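Local coordinates for protein probable hydrogenase maturation factor HypB (Methanocaldococcus jannaschii, PDB 2HF9) that binds GTP and metal ions as a homodimer and probably uses GTP hydrolysis to support nickel insertion into [NiFe] hydrogenases, at residues D42-I47 with H141-V146; G128-P133 with E157-I162. All coordinates share one frame; numbering follows the deposited sequence.

From the N terminus, residues 42-47 run from the end of strand 39-45 into the nucleotide-binding loop. The chain then passes through three helix-and-strand units before strand 142-148 returns beside it, where contact 1 closes a loop of 93 residues in the middle of the parallel sheet. Before that return, residues 128-133 follow strand 121-125 as a loop; contact 2 brings them against residues 157-162, which follow strand 142-148. The four segments therefore alternate, and the two loops cross. They also touch: Gly45 O probably accepts from Asn129 N, and Arg143 NH2 from contact 1 reaches Pro133 O. Together they join the central sheet to the metal-binding loop and the dimer interface.

Contact 1: residues D42-I47 with H141-V146; sequences DFMGAI and HKRIVV
Asp42 pairs with Arg143 in a parallel ladder that runs in step to Gly45 and Val146. Four backbone hydrogen bonds alternate along it: Asp42 N to Lys142 O, Ile144 N to Asp42 O, Met44 N to Ile144 O and Val146 N to Met44 O. Gly45 suits the strand end, since its CA lies 3.1 Å from Val146 O and a CB would run into that oxygen.

The charged pair stands on one face of the sheet. Asp42 OD2 is 3.5 Å from Arg143 NH1 but well out of the guanidinium plane, carboxylate and guanidinium planes being 87° apart, so charge rather than an N-H bond links them directly; a water donating to OD2 and accepting from NH1 supplies the bonds. Arg143 NH2 also holds Pro133 O, while Asp42 OD1 takes Asn126 ND2.

Met44 bends at chi3 (-76°), bringing CE 3.3 Å above one guanidinium face, toward its rim, and 3.8 Å from Val145 CG2. An alanine in place of Arg143 would probably leave Asp42 without its opposite charge and the Met44 tip without its flat cover.

On the other face, Ile144 CD1 lies over the Phe43 ring, 4.1 Å from the ring centroid. Here helix 51-62 packs on Phe43 and helix 211-224 on Ile144, with strands 121-125 and 168-172 flanking the pair.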
loop_
_atom_site.group_PDB
_atom_site.type_symbol
_atom_site.label_atom_id
_atom_site.label_comp_id
_atom_site.label_asym_id
_atom_site.label_seq_id
_atom_site.Cartn_x
_atom_site.Cartn_y
_atom_site.Cartn_z
ATOM N N ASP A 42 0.770 6.905 -16.260
ATOM C CA ASP A 42 0.081 6.450 -15.056
ATOM C C ASP A 42 1.123 5.991 -14.023
ATOM O O ASP A 42 1.806 4.987 -14.226
ATOM C CB ASP A 42 -0.893 5.315 -15.429
ATOM C CG ASP A 42 -1.664 4.751 -14.235
ATOM O OD1 ASP A 42 -1.514 5.229 -13.095
ATOM O OD2 ASP A 42 -2.442 3.806 -14.451
ATOM N N PHE A 43 1.246 6.751 -12.934
ATOM C CA PHE A 43 2.171 6.439 -11.849
ATOM C C PHE A 43 1.442 5.680 -10.750
ATOM O O PHE A 43 0.646 6.261 -10.007
ATOM C CB PHE A 43 2.790 7.716 -11.268
ATOM C CG PHE A 43 3.757 8.403 -12.188
ATOM C CD1 PHE A 43 3.299 9.255 -13.191
ATOM C CD2 PHE A 43 5.128 8.225 -12.033
ATOM C CE1 PHE A 43 4.191 9.899 -14.044
ATOM C CE2 PHE A 43 6.032 8.868 -12.878
ATOM C CZ PHE A 43 5.560 9.708 -13.886
ATOM N N MET A 44 1.712 4.379 -10.676
ATOM C CA MET A 44 1.159 3.497 -9.656
ATOM C C MET A 44 2.244 3.123 -8.654
ATOM O O MET A 44 3.430 3.308 -8.920
ATOM C CB MET A 44 0.612 2.213 -10.299
ATOM C CG MET A 44 -0.625 2.400 -11.173
ATOM S SD MET A 44 -1.020 0.898 -12.098
ATOM C CE MET A 44 0.238 0.959 -13.376
ATOM N N GLY A 45 1.835 2.597 -7.504
ATOM C CA GLY A 45 2.779 2.082 -6.523
ATOM C C GLY A 45 2.166 1.779 -5.173
ATOM O O GLY A 45 0.958 1.952 -4.968
ATOM N N ALA A 46 3.008 1.326 -4.250
ATOM C CA ALA A 46 2.586 1.068 -2.878
ATOM C C ALA A 46 2.454 2.398 -2.128
ATOM O O ALA A 46 2.715 3.465 -2.691
ATOM C CB ALA A 46 3.578 0.151 -2.190
ATOM N N ILE A 47 2.046 2.346 -0.866
ATOM C CA ILE A 47 1.939 3.572 -0.071
ATOM C C ILE A 47 3.337 4.119 0.220
ATOM O O ILE A 47 4.186 3.415 0.770
ATOM C CB ILE A 47 1.187 3.347 1.266
ATOM C CG1 ILE A 47 -0.247 2.847 1.028
ATOM C CG2 ILE A 47 1.201 4.625 2.115
ATOM C CD1 ILE A 47 -1.263 3.930 0.670
ATOM N N HIS A 141 -0.604 6.445 -22.110
ATOM C CA HIS A 141 0.308 5.803 -23.050
ATOM C C HIS A 141 1.205 4.781 -22.359
ATOM O O HIS A 141 1.452 3.701 -22.898
ATOM C CB HIS A 141 1.135 6.853 -23.792
ATOM C CG HIS A 141 0.309 7.748 -24.659
ATOM N ND1 HIS A 141 -0.256 8.917 -24.198
ATOM C CD2 HIS A 141 -0.082 7.622 -25.948
ATOM C CE1 HIS A 141 -0.945 9.483 -25.174
ATOM N NE2 HIS A 141 -0.856 8.717 -26.245
ATOM N N LYS A 142 1.683 5.120 -21.162
ATOM C CA LYS A 142 2.542 4.218 -20.398
ATOM C C LYS A 142 2.147 4.118 -18.931
ATOM O O LYS A 142 1.591 5.052 -18.343
ATOM C CB LYS A 142 4.022 4.624 -20.502
ATOM C CG LYS A 142 4.611 4.610 -21.906
ATOM C CD LYS A 142 4.804 3.202 -22.457
ATOM C CE LYS A 142 5.196 3.252 -23.927
ATOM N NZ LYS A 142 5.257 1.892 -24.522
ATOM N N ARG A 143 2.460 2.966 -18.350
ATOM C CA ARG A 143 2.216 2.709 -16.948
ATOM C C ARG A 143 3.541 2.524 -16.218
ATOM O O ARG A 143 4.416 1.779 -16.669
ATOM C CB ARG A 143 1.318 1.486 -16.797
ATOM C CG ARG A 143 -0.103 1.726 -17.303
ATOM C CD ARG A 143 -0.841 0.436 -17.622
ATOM N NE ARG A 143 -1.143 -0.364 -16.432
ATOM C CZ ARG A 143 -2.218 -0.204 -15.660
ATOM N NH1 ARG A 143 -3.109 0.744 -15.928
ATOM N NH2 ARG A 143 -2.395 -0.986 -14.604
ATOM N N ILE A 144 3.684 3.225 -15.099
ATOM C CA ILE A 144 4.898 3.161 -14.291
ATOM C C ILE A 144 4.519 2.653 -12.903
ATOM O O ILE A 144 3.630 3.216 -12.260
ATOM C CB ILE A 144 5.596 4.550 -14.189
ATOM C CG1 ILE A 144 5.973 5.067 -15.586
ATOM C CG2 ILE A 144 6.822 4.485 -13.254
ATOM C CD1 ILE A 144 6.469 6.499 -15.632
ATOM N N VAL A 145 5.160 1.572 -12.465
ATOM C CA VAL A 145 4.951 1.072 -11.109
ATOM C C VAL A 145 6.177 1.394 -10.263
ATOM O O VAL A 145 7.296 0.977 -10.579
ATOM C CB VAL A 145 4.611 -0.447 -11.061
ATOM C CG1 VAL A 145 4.508 -0.940 -9.614
ATOM C CG2 VAL A 145 3.311 -0.726 -11.788
ATOM N N VAL A 146 5.949 2.165 -9.204
ATOM C CA VAL A 146 6.998 2.530 -8.271
ATOM C C VAL A 146 6.834 1.722 -6.989
ATOM O O VAL A 146 5.824 1.829 -6.298
ATOM C CB VAL A 146 6.961 4.046 -7.925
ATOM C CG1 VAL A 146 8.172 4.436 -7.064
ATOM C CG2 VAL A 146 6.902 4.888 -9.195
HETATM O O HOH W 1 -3.298 3.317 -16.980
#

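Contact 2: residues G128-P133 with E157-I162; sequences GNLICP and EKHPGI. With GSP (5'-guanosine-diphosphate-monothiophosphate), chain H.
The side chains of Leu130 and His159 cross at about a right angle, the CD1 methyl lying over one ring face as a CH-pi contact. CD1 sits 3.7 Å above the ring plane, displaced toward the rim, and its nearest ring atom is CD2. Leu130 CB approaches the same ring near ND1, 4.0 Å away, while Ile131 CD1 comes obliquely to that nitrogen. This apolar surround suits the flat face of the ring, but it buries ND1, which has no polar partner in the model.

The second branch of Leu130, CD2, turns to Ile162 and meets CG2 at 3.9 Å; these two side chains also cross at about a right angle. The Ile162 rotamer (chi1 -163°) puts CG2 between backbone N and carbonyl carbon, where it meets Leu130 O at 3.4 Å. Branching suits the place: CG2 takes Leu130, while the other arm carries CD1 past Leu130 CA to the edge of Pro133. A water donates to Leu130 O at 2.7 Å and accepts from Ile162 N, in the first turn of the helix that starts after His159, at its N-cap position.

Asn129 shapes the facing loop. Its OD1 accepts from Ile131 N, 2.8 Å away in the carbonyl plane. The Asx turn, which also takes in Cys132 N from 55° out of that plane, places Cys132 near Cys100, here joined to it by a disulfide; both are known zinc ligands and probably bind nickel. The packing thus joins the metal-binding loop of this SIMIBI-class GTPase to the start of helix 160-163, next to Lys158, whose NZ makes a weak 3.3 Å bond to O2G of the GTP analogue and a salt bridge to Asp74 of the second subunit, in a nucleotide site shared between the subunits.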
loop_
_atom_site.group_PDB
_atom_site.type_symbol
_atom_site.label_atom_id
_atom_site.label_comp_id
_atom_site.label_asym_id
_atom_site.label_seq_id
_atom_site.Cartn_x
_atom_site.Cartn_y
_atom_site.Cartn_z
ATOM N N GLY A 128 -2.294 4.946 -4.002
ATOM C CA GLY A 128 -1.276 4.000 -3.530
ATOM C C GLY A 128 -1.865 2.652 -3.161
ATOM O O GLY A 128 -2.478 2.505 -2.105
ATOM N N ASN A 129 -1.669 1.672 -4.043
ATOM C CA ASN A 129 -2.285 0.351 -3.946
ATOM C C ASN A 129 -1.673 -0.515 -5.039
ATOM O O ASN A 129 -1.600 -0.088 -6.195
ATOM C CB ASN A 129 -3.808 0.451 -4.155
ATOM C CG ASN A 129 -4.567 -0.798 -3.697
ATOM O OD1 ASN A 129 -4.339 -1.906 -4.186
ATOM N ND2 ASN A 129 -5.496 -0.609 -2.767
ATOM N N LEU A 130 -1.236 -1.720 -4.678
ATOM C CA LEU A 130 -0.631 -2.638 -5.646
ATOM C C LEU A 130 -1.594 -3.697 -6.193
ATOM O O LEU A 130 -1.176 -4.595 -6.928
ATOM C CB LEU A 130 0.612 -3.317 -5.049
ATOM C CG LEU A 130 1.906 -2.513 -4.895
ATOM C CD1 LEU A 130 2.977 -3.383 -4.250
ATOM C CD2 LEU A 130 2.404 -1.955 -6.234
ATOM N N ILE A 131 -2.872 -3.588 -5.843
ATOM C CA ILE A 131 -3.878 -4.567 -6.264
ATOM C C ILE A 131 -4.840 -4.019 -7.328
ATOM O O ILE A 131 -4.761 -4.422 -8.492
ATOM C CB ILE A 131 -4.650 -5.169 -5.047
ATOM C CG1 ILE A 131 -3.758 -6.123 -4.249
ATOM C CG2 ILE A 131 -5.883 -5.935 -5.496
ATOM C CD1 ILE A 131 -3.014 -5.479 -3.116
ATOM N N CYS A 132 -5.717 -3.091 -6.931
ATOM C CA CYS A 132 -6.824 -2.618 -7.783
ATOM C C CYS A 132 -6.437 -1.917 -9.091
ATOM O O CYS A 132 -7.064 -2.178 -10.124
ATOM C CB CYS A 132 -7.759 -1.694 -7.003
ATOM S SG CYS A 132 -8.224 -2.243 -5.363
ATOM N N PRO A 133 -5.440 -1.002 -9.054
ATOM C CA PRO A 133 -5.100 -0.268 -10.278
ATOM C C PRO A 133 -4.638 -1.141 -11.450
ATOM O O PRO A 133 -4.647 -0.681 -12.592
ATOM C CB PRO A 133 -3.963 0.661 -9.824
ATOM C CG PRO A 133 -4.139 0.792 -8.352
ATOM C CD PRO A 133 -4.602 -0.564 -7.919
ATOM N N GLU A 157 7.664 -10.020 -6.227
ATOM C CA GLU A 157 7.145 -11.375 -6.443
ATOM C C GLU A 157 5.818 -11.661 -5.729
ATOM O O GLU A 157 5.091 -12.579 -6.116
ATOM C CB GLU A 157 8.204 -12.468 -6.217
ATOM C CG GLU A 157 8.884 -12.514 -4.865
ATOM C CD GLU A 157 9.856 -13.688 -4.758
ATOM O OE1 GLU A 157 9.740 -14.644 -5.556
ATOM O OE2 GLU A 157 10.736 -13.660 -3.876
ATOM N N LYS A 158 5.499 -10.845 -4.720
ATOM C CA LYS A 158 4.221 -10.925 -4.008
ATOM C C LYS A 158 3.061 -10.273 -4.755
ATOM O O LYS A 158 1.900 -10.481 -4.397
ATOM C CB LYS A 158 4.334 -10.283 -2.625
ATOM C CG LYS A 158 4.749 -11.219 -1.510
ATOM C CD LYS A 158 5.039 -10.416 -0.243
ATOM C CE LYS A 158 4.831 -11.235 1.015
ATOM N NZ LYS A 158 3.527 -10.948 1.679
ATOM N N HIS A 159 3.365 -9.466 -5.772
ATOM C CA HIS A 159 2.321 -8.775 -6.534
ATOM C C HIS A 159 2.581 -8.818 -8.045
ATOM O O HIS A 159 2.694 -7.766 -8.681
ATOM C CB HIS A 159 2.170 -7.321 -6.056
ATOM C CG HIS A 159 2.024 -7.180 -4.571
ATOM N ND1 HIS A 159 0.796 -7.132 -3.946
ATOM C CD2 HIS A 159 2.951 -7.071 -3.590
ATOM C CE1 HIS A 159 0.974 -7.008 -2.643
ATOM N NE2 HIS A 159 2.271 -6.970 -2.399
ATOM N N PRO A 160 2.653 -10.033 -8.632
ATOM C CA PRO A 160 3.027 -10.144 -10.047
ATOM C C PRO A 160 1.982 -9.558 -11.007
ATOM O O PRO A 160 2.341 -9.115 -12.098
ATOM C CB PRO A 160 3.186 -11.654 -10.252
ATOM C CG PRO A 160 2.310 -12.274 -9.215
ATOM C CD PRO A 160 2.382 -11.355 -8.031
ATOM N N GLY A 161 0.716 -9.543 -10.587
ATOM C CA GLY A 161 -0.384 -9.002 -11.390
ATOM C C GLY A 161 -0.184 -7.577 -11.867
ATOM O O GLY A 161 -0.238 -7.308 -13.076
ATOM N N ILE A 162 0.056 -6.658 -10.929
ATOM C CA ILE A 162 0.284 -5.253 -11.291
ATOM C C ILE A 162 1.610 -5.066 -12.036
ATOM O O ILE A 162 1.700 -4.236 -12.943
ATOM C CB ILE A 162 0.178 -4.284 -10.069
ATOM C CG1 ILE A 162 -0.006 -2.831 -10.544
ATOM C CG2 ILE A 162 1.374 -4.439 -9.124
ATOM C CD1 ILE A 162 -0.366 -1.841 -9.441
HETATM P PG GSP H . 3.434 -7.323 3.426
HETATM O O3B GSP H . 4.586 -6.673 4.344
HETATM S S1G GSP H . 2.177 -6.193 3.090
HETATM O O2G GSP H . 4.145 -7.771 2.133
HETATM O O3G GSP H . 2.858 -8.551 4.144
HETATM P PB GSP H . 4.588 -6.631 5.955
HETATM O O1B GSP H . 3.772 -5.478 6.387
HETATM O O2B GSP H . 4.193 -7.908 6.578
HETATM P PA GSP H . 7.341 -7.226 6.611
HETATM O O1A GSP H . 7.231 -7.771 7.980
HETATM O O2A GSP H . 7.504 -8.292 5.591
HETATM O O3A GSP H . 6.117 -6.237 6.286
HETATM O "O5'" GSP H . 8.564 -6.182 6.569
HETATM C "C5'" GSP H . 8.946 -5.556 5.360
HETATM C "C4'" GSP H . 10.421 -5.174 5.449
HETATM O "O4'" GSP H . 10.598 -4.153 6.418
HETATM C "C3'" GSP H . 11.286 -6.343 5.895
HETATM O "O3'" GSP H . 12.463 -6.310 5.125
HETATM C "C2'" GSP H . 11.601 -6.055 7.349
HETATM O "O2'" GSP H . 12.864 -6.556 7.707
HETATM C "C1'" GSP H . 11.565 -4.538 7.379
HETATM N N9 GSP H . 11.216 -3.937 8.678
HETATM C C8 GSP H . 10.076 -4.116 9.424
HETATM N N7 GSP H . 10.173 -3.338 10.529
HETATM C C5 GSP H . 11.343 -2.661 10.491
HETATM C C6 GSP H . 11.945 -1.736 11.345
HETATM O O6 GSP H . 11.395 -1.388 12.386
HETATM N N1 GSP H . 13.177 -1.206 11.016
HETATM C C2 GSP H . 13.813 -1.589 9.850
HETATM N N2 GSP H . 14.998 -1.084 9.531
HETATM N N3 GSP H . 13.213 -2.504 9.008
HETATM C C4 GSP H . 12.001 -3.027 9.323
HETATM O O HOH W 2 -1.132 -6.821 -8.381
#